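Local coordinates for protein 2,3-dimethylmalate lyase (Aspergillus niger, PDB 3FA4) that is a magnesium-binding lyase of the phosphoenolpyruvate phosphomutase family, built on a TIM-barrel fold, at residues Q200-L205 and M231-I236; D162-Q165 and E171-A174. All coordinates share one frame; numbering follows the deposited sequence.

Contact 1 (Q200-L205 and M231-I236); sequences QVIQDL and MGFRII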
ATOM      1  N   GLN B 200     -17.989  29.878  26.615  1.00 34.99           N
ATOM      2  CA  GLN B 200     -18.970  28.967  27.222  1.00 33.88           C
ATOM      3  C   GLN B 200     -18.513  27.494  27.222  1.00 34.86           C
ATOM      4  O   GLN B 200     -18.658  26.801  28.267  1.00 35.68           O
ATOM      5  CB  GLN B 200     -20.362  29.105  26.574  1.00 34.22           C
ATOM      6  CG  GLN B 200     -21.497  28.509  27.406  1.00 33.47           C
ATOM      7  CD  GLN B 200     -21.623  29.228  28.735  1.00 38.00           C
ATOM      8  OE1 GLN B 200     -21.580  28.640  29.827  1.00 35.76           O
ATOM      9  NE2 GLN B 200     -21.719  30.543  28.645  1.00 39.86           N
ATOM     10  N   VAL B 201     -17.973  26.995  26.114  1.00 33.36           N
ATOM     11  CA  VAL B 201     -17.706  25.547  26.021  1.00 34.85           C
ATOM     12  C   VAL B 201     -16.522  25.165  26.881  1.00 35.88           C
ATOM     13  O   VAL B 201     -16.504  24.065  27.424  1.00 35.37           O
ATOM     14  CB  VAL B 201     -17.613  24.980  24.562  1.00 35.00           C
ATOM     15  CG1 VAL B 201     -16.383  25.466  23.882  1.00 35.58           C
ATOM     16  CG2 VAL B 201     -17.690  23.428  24.530  1.00 32.78           C
ATOM     17  N   ILE B 202     -15.556  26.093  27.031  1.00 36.54           N
ATOM     18  CA  ILE B 202     -14.467  25.940  27.985  1.00 35.34           C
ATOM     19  C   ILE B 202     -15.039  25.811  29.405  1.00 36.05           C
ATOM     20  O   ILE B 202     -14.645  24.917  30.162  1.00 37.03           O
ATOM     21  CB  ILE B 202     -13.409  27.080  27.852  1.00 35.70           C
ATOM     22  CG1 ILE B 202     -12.599  26.842  26.590  1.00 35.75           C
ATOM     23  CG2 ILE B 202     -12.442  27.146  29.074  1.00 31.83           C
ATOM     24  CD1 ILE B 202     -12.109  28.096  25.976  1.00 37.46           C
ATOM     25  N   GLN B 203     -15.979  26.675  29.761  1.00 36.15           N
ATOM     26  CA  GLN B 203     -16.620  26.626  31.090  1.00 36.14           C
ATOM     27  C   GLN B 203     -17.538  25.419  31.299  1.00 35.32           C
ATOM     28  O   GLN B 203     -17.530  24.847  32.355  1.00 35.89           O
ATOM     29  CB  GLN B 203     -17.349  27.944  31.373  1.00 36.49           C
ATOM     30  CG  GLN B 203     -18.406  27.837  32.473  1.00 37.66           C
ATOM     31  CD  GLN B 203     -19.217  29.123  32.668  1.00 40.10           C
ATOM     32  OE1 GLN B 203     -18.636  30.238  32.697  1.00 42.30           O
ATOM     33  NE2 GLN B 203     -20.563  28.984  32.853  1.00 40.97           N
ATOM     34  N   ASP B 204     -18.283  25.011  30.267  1.00 34.74           N
ATOM     35  CA  ASP B 204     -19.152  23.857  30.270  1.00 33.75           C
ATOM     36  C   ASP B 204     -18.487  22.500  30.404  1.00 34.54           C
ATOM     37  O   ASP B 204     -19.048  21.580  31.036  1.00 33.85           O
ATOM     38  CB  ASP B 204     -20.046  23.878  29.031  1.00 34.60           C
ATOM     39  CG  ASP B 204     -21.185  24.875  29.165  1.00 34.53           C
ATOM     40  OD1 ASP B 204     -21.402  25.382  30.280  1.00 37.50           O
ATOM     41  OD2 ASP B 204     -21.856  25.183  28.189  1.00 34.99           O
ATOM     42  N   LEU B 205     -17.299  22.372  29.817  1.00 33.86           N
ATOM     43  CA  LEU B 205     -16.510  21.169  29.936  1.00 33.43           C
ATOM     44  C   LEU B 205     -15.257  21.498  30.715  1.00 33.48           C
ATOM     45  O   LEU B 205     -14.175  21.085  30.363  1.00 33.36           O
ATOM     46  CB  LEU B 205     -16.156  20.636  28.545  1.00 32.93           C
ATOM     47  CG  LEU B 205     -17.406  20.162  27.792  1.00 33.01           C
ATOM     48  CD1 LEU B 205     -17.127  20.038  26.289  1.00 34.35           C
ATOM     49  CD2 LEU B 205     -17.842  18.866  28.372  1.00 29.16           C
ATOM     50  N   MET B 231      -8.283  32.089  26.444  1.00 30.82           N
ATOM     51  CA  MET B 231      -9.657  31.653  26.660  1.00 31.87           C
ATOM     52  C   MET B 231      -9.630  30.355  27.476  1.00 32.23           C
ATOM     53  O   MET B 231     -10.591  30.027  28.116  1.00 33.40           O
ATOM     54  CB  MET B 231     -10.430  31.383  25.355  1.00 30.58           C
ATOM     55  CG  MET B 231     -10.679  32.535  24.531  1.00 30.32           C
ATOM     56  SD  MET B 231     -11.425  32.047  22.999  1.00 34.15           S
ATOM     57  CE  MET B 231     -12.095  33.656  22.413  1.00 29.11           C
ATOM     58  N   GLY B 232      -8.571  29.567  27.370  1.00 33.01           N
ATOM     59  CA  GLY B 232      -8.486  28.324  28.110  1.00 33.00           C
ATOM     60  C   GLY B 232      -8.429  27.061  27.303  1.00 33.23           C
ATOM     61  O   GLY B 232      -8.555  25.972  27.878  1.00 34.16           O
ATOM     62  N   PHE B 233      -8.216  27.145  25.979  1.00 34.63           N
ATOM     63  CA  PHE B 233      -8.068  25.910  25.132  1.00 32.64           C
ATOM     64  C   PHE B 233      -6.717  25.335  25.404  1.00 33.41           C
ATOM     65  O   PHE B 233      -5.812  26.049  25.913  1.00 33.68           O
ATOM     66  CB  PHE B 233      -8.152  26.227  23.646  1.00 33.02           C
ATOM     67  CG  PHE B 233      -9.526  26.535  23.177  1.00 31.72           C
ATOM     68  CD1 PHE B 233      -9.953  27.851  23.078  1.00 30.33           C
ATOM     69  CD2 PHE B 233     -10.432  25.496  22.896  1.00 29.52           C
ATOM     70  CE1 PHE B 233     -11.263  28.137  22.663  1.00 34.42           C
ATOM     71  CE2 PHE B 233     -11.735  25.764  22.469  1.00 31.08           C
ATOM     72  CZ  PHE B 233     -12.158  27.077  22.345  1.00 31.52           C
ATOM     73  N   ARG B 234      -6.552  24.073  25.103  1.00 32.76           N
ATOM     74  CA  ARG B 234      -5.311  23.380  25.279  1.00 33.16           C
ATOM     75  C   ARG B 234      -4.604  23.082  23.990  1.00 33.85           C
ATOM     76  O   ARG B 234      -3.444  22.867  23.979  1.00 33.99           O
ATOM     77  CB  ARG B 234      -5.497  22.147  26.107  1.00 32.01           C
ATOM     78  CG  ARG B 234      -6.102  22.442  27.401  1.00 35.43           C
ATOM     79  CD  ARG B 234      -5.159  23.151  28.348  1.00 36.69           C
ATOM     80  NE  ARG B 234      -4.581  22.156  29.204  1.00 40.13           N
ATOM     81  CZ  ARG B 234      -3.328  21.762  29.191  1.00 40.02           C
ATOM     82  NH1 ARG B 234      -2.437  22.318  28.424  1.00 38.26           N
ATOM     83  NH2 ARG B 234      -2.982  20.797  29.982  1.00 42.43           N
ATOM     84  N   ILE B 235      -5.329  23.109  22.892  1.00 34.27           N
ATOM     85  CA  ILE B 235      -4.752  22.870  21.573  1.00 34.33           C
ATOM     86  C   ILE B 235      -5.445  23.782  20.598  1.00 34.35           C
ATOM     87  O   ILE B 235      -6.710  23.960  20.627  1.00 33.62           O
ATOM     88  CB  ILE B 235      -4.925  21.374  21.163  1.00 34.43           C
ATOM     89  CG1 ILE B 235      -4.411  20.450  22.281  1.00 34.48           C
ATOM     90  CG2 ILE B 235      -4.479  21.086  19.680  1.00 32.52           C
ATOM     91  CD1 ILE B 235      -4.874  18.981  22.187  1.00 37.17           C
ATOM     92  N   ILE B 236      -4.618  24.366  19.732  1.00 34.03           N
ATOM     93  CA  ILE B 236      -5.111  25.001  18.502  1.00 35.00           C
ATOM     94  C   ILE B 236      -4.436  24.361  17.275  1.00 34.90           C
ATOM     95  O   ILE B 236      -3.223  24.080  17.277  1.00 35.27           O
ATOM     96  CB  ILE B 236      -4.908  26.577  18.566  1.00 35.12           C
ATOM     97  CG1 ILE B 236      -5.742  27.308  17.487  1.00 35.02           C
ATOM     98  CG2 ILE B 236      -3.403  26.918  18.498  1.00 34.31           C
ATOM     99  CD1 ILE B 236      -5.739  28.850  17.658  1.00 33.15           C
TER
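A single methyl carbon, Ile202 CD1, carries most of this contact between helix 195-204 and the turn that joins helix 225-231 to strand 235-238, on the outside of a TIM barrel. It rests over one face of the Phe233 ring in a CH-pi contact, 3.7 Å from the ring centroid to CD1 and 22° off the ring normal. The methyl is displaced toward the rim, so that its closest ring atom is Phe233 CE1, at 3.4 Å from Ile202 CD1. The two side chains cross at about a right angle. The same methyl also meets Met231, lying 3.7 Å from Met231 CB and 3.3 Å from Met231 O, while the shorter branch of the isoleucine brings CG2 to 3.6 Å from that carbonyl oxygen. With CG1 beside the backbone N of Ile202 (chi1 -74°), the long branch leads into the angle between the Met231 backbone and the aromatic ring; the isoleucine packs on the ring, on Met231 CB and against a carbonyl oxygen, and no hydrogen bond crosses the contact.

The turn that carries the ring is the end of helix 225-231. Gly232, with a phi of 117°, is the C-prime residue of a Schellman motif, in which the amides of Gly232 and Phe233 turn back to helix carbonyls; the chain then runs on toward barrel strand 235-238. Ala198 of helix 195-204 and Leu212 of strand 211-213 also pack on Phe233, setting it between helix and barrel wall. Met231, its chain extended beyond CG, adds its sulfur in the plane of the ring at the edge, Met231 SD being 3.9 Å from Phe233 CE1.

Contact 2 (D162-Q165 and E171-A174); sequences DSLQ and ESVA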
ATOM      1  N   ASP B 162     -19.606  16.874  15.319  1.00 34.99           N
ATOM      2  CA  ASP B 162     -20.014  17.683  14.191  1.00 35.65           C
ATOM      3  C   ASP B 162     -21.463  18.069  14.315  1.00 35.75           C
ATOM      4  O   ASP B 162     -22.067  18.464  13.311  1.00 35.85           O
ATOM      5  CB  ASP B 162     -19.737  16.958  12.878  1.00 34.92           C
ATOM      6  CG  ASP B 162     -18.258  16.856  12.595  1.00 35.23           C
ATOM      7  OD1 ASP B 162     -17.656  17.796  12.044  1.00 39.13           O
ATOM      8  OD2 ASP B 162     -17.676  15.858  12.975  1.00 36.84           O
ATOM      9  N   SER B 163     -22.014  17.967  15.536  1.00 35.50           N
ATOM     10  CA  SER B 163     -23.482  18.175  15.753  1.00 35.73           C
ATOM     11  C   SER B 163     -23.963  19.596  15.917  1.00 36.06           C
ATOM     12  O   SER B 163     -25.153  19.794  15.907  1.00 36.98           O
ATOM     13  CB  SER B 163     -23.997  17.362  16.922  1.00 35.76           C
ATOM     14  OG  SER B 163     -23.395  17.804  18.106  1.00 35.54           O
ATOM     15  N   LEU B 164     -23.067  20.581  16.039  1.00 36.59           N
ATOM     16  CA  LEU B 164     -23.501  21.982  16.306  1.00 37.14           C
ATOM     17  C   LEU B 164     -24.574  22.556  15.358  1.00 37.44           C
ATOM     18  O   LEU B 164     -25.685  22.868  15.749  1.00 37.70           O
ATOM     19  CB  LEU B 164     -22.284  22.929  16.387  1.00 36.25           C
ATOM     20  CG  LEU B 164     -22.442  24.367  16.853  1.00 36.53           C
ATOM     21  CD1 LEU B 164     -23.014  24.454  18.254  1.00 34.37           C
ATOM     22  CD2 LEU B 164     -21.100  25.069  16.830  1.00 36.65           C
ATOM     23  N   GLN B 165     -24.216  22.784  14.114  1.00 39.18           N
ATOM     24  CA  GLN B 165     -25.204  23.273  13.123  1.00 40.75           C
ATOM     25  C   GLN B 165     -26.495  22.435  13.043  1.00 40.13           C
ATOM     26  O   GLN B 165     -27.585  23.004  12.892  1.00 40.79           O
ATOM     27  CB  GLN B 165     -24.553  23.318  11.740  1.00 41.58           C
ATOM     28  CG  GLN B 165     -23.878  21.985  11.351  1.00 43.74           C
ATOM     29  CD  GLN B 165     -23.979  21.820   9.865  1.00 49.61           C
ATOM     30  OE1 GLN B 165     -23.757  22.811   9.131  1.00 54.35           O
ATOM     31  NE2 GLN B 165     -24.400  20.627   9.391  1.00 44.84           N
ATOM     32  N   GLU B 171     -26.770  20.006  22.626  1.00 38.16           N
ATOM     33  CA  GLU B 171     -26.724  18.615  22.216  1.00 38.45           C
ATOM     34  C   GLU B 171     -25.264  18.316  22.006  1.00 38.12           C
ATOM     35  O   GLU B 171     -24.806  17.205  22.358  1.00 38.55           O
ATOM     36  CB  GLU B 171     -27.547  18.349  20.931  1.00 37.90           C
ATOM     37  CG  GLU B 171     -27.522  16.874  20.330  1.00 39.49           C
ATOM     38  CD  GLU B 171     -27.683  15.730  21.355  1.00 42.64           C
ATOM     39  OE1 GLU B 171     -27.933  15.974  22.560  1.00 43.46           O
ATOM     40  OE2 GLU B 171     -27.539  14.549  20.961  1.00 43.27           O
ATOM     41  N   SER B 172     -24.546  19.307  21.460  1.00 37.09           N
ATOM     42  CA  SER B 172     -23.093  19.228  21.174  1.00 37.02           C
ATOM     43  C   SER B 172     -22.318  18.985  22.454  1.00 36.36           C
ATOM     44  O   SER B 172     -21.487  18.097  22.543  1.00 36.52           O
ATOM     45  CB  SER B 172     -22.588  20.543  20.578  1.00 36.60           C
ATOM     46  OG  SER B 172     -22.927  20.618  19.219  1.00 36.34           O
ATOM     47  N   VAL B 173     -22.619  19.805  23.440  1.00 36.12           N
ATOM     48  CA  VAL B 173     -22.028  19.677  24.764  1.00 35.21           C
ATOM     49  C   VAL B 173     -22.395  18.295  25.397  1.00 34.75           C
ATOM     50  O   VAL B 173     -21.503  17.650  25.906  1.00 34.59           O
ATOM     51  CB  VAL B 173     -22.238  20.932  25.575  1.00 34.02           C
ATOM     52  CG1 VAL B 173     -21.800  20.721  26.943  1.00 35.88           C
ATOM     53  CG2 VAL B 173     -21.386  22.010  24.974  1.00 34.49           C
ATOM     54  N   ALA B 174     -23.663  17.841  25.280  1.00 34.06           N
ATOM     55  CA  ALA B 174     -24.100  16.485  25.657  1.00 34.71           C
ATOM     56  C   ALA B 174     -23.289  15.341  25.087  1.00 35.04           C
ATOM     57  O   ALA B 174     -22.874  14.455  25.836  1.00 36.18           O
ATOM     58  CB  ALA B 174     -25.620  16.234  25.328  1.00 34.05           C
TER
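Ser163 OG sits between its own backbone N and carbonyl carbon (chi1 64°), whereas Ser172 OG stands beside its backbone N, anti to the carbonyl carbon (chi1 -79°); these two rotations bring the hydroxyls together. The oxygens are 3.1 Å apart, Ser163 OG to Ser172 OG, and form a hydrogen bond in which either may be the donor. The approach is close enough that Ser163 OG also lies 3.4 Å from Ser172 CA, so the hydroxyl sits against the backbone of helix 169-181 as well as against its partner.

Neither oxygen depends on this bond alone. Ser163 OG is hydrogen-bonded to Thr161 OG1, and Ser172 OG makes a weak hydrogen bond to the carbonyl of Gly168, one residue before its helix. Leu164 N is 3.2 Å from Ser172 OG, but the angle is too poor for a hydrogen bond. The leucine instead lays carbon alongside that hydroxyl, with Leu164 CB 3.7 Å and Leu164 CD1 4.0 Å from Ser172 OG. Both serines are buried, and Leu189 of strand 186-189 touches both Leu164 and Ser172, adding an apolar neighbour beside Ser172. Glu171 also points its CB at segment 162-165, yet its carboxylate, through OE2, is held within its own helix in a salt bridge to Arg175 NE.

The chain thus leaves barrel strand 156-161, makes the short helix 164-167 and turns into helix 169-181, and the serine pair joins the start of this connection to the helix that follows. It is a strand-to-helix connection of a beta/alpha unit of the TIM barrel.

Contact 2 closes before contact 1 opens, and their centres lie about 15 Å apart, on the same side of the chain's centre. They meet through helices 169-181 and 195-204, consecutive along the barrel: Val173 CG2 touches Val201 CG2 at 4.0 Å, and Val173 CG1 lies 4.2 Å from Asp204 CB. Helix 195-204 therefore packs on the helix of contact 2 and, through Ile202, on the end of helix 225-231. Contact 2 begins at the same end of the barrel as the metal site: segment 162-165 follows the C-terminal end of strand 156-161, and Asp86, which with Asp88 binds the magnesium ion, is the last residue of the parallel strand 83-86. Contact 1 is structural packing of an outer helix on the turn before strand 235-238.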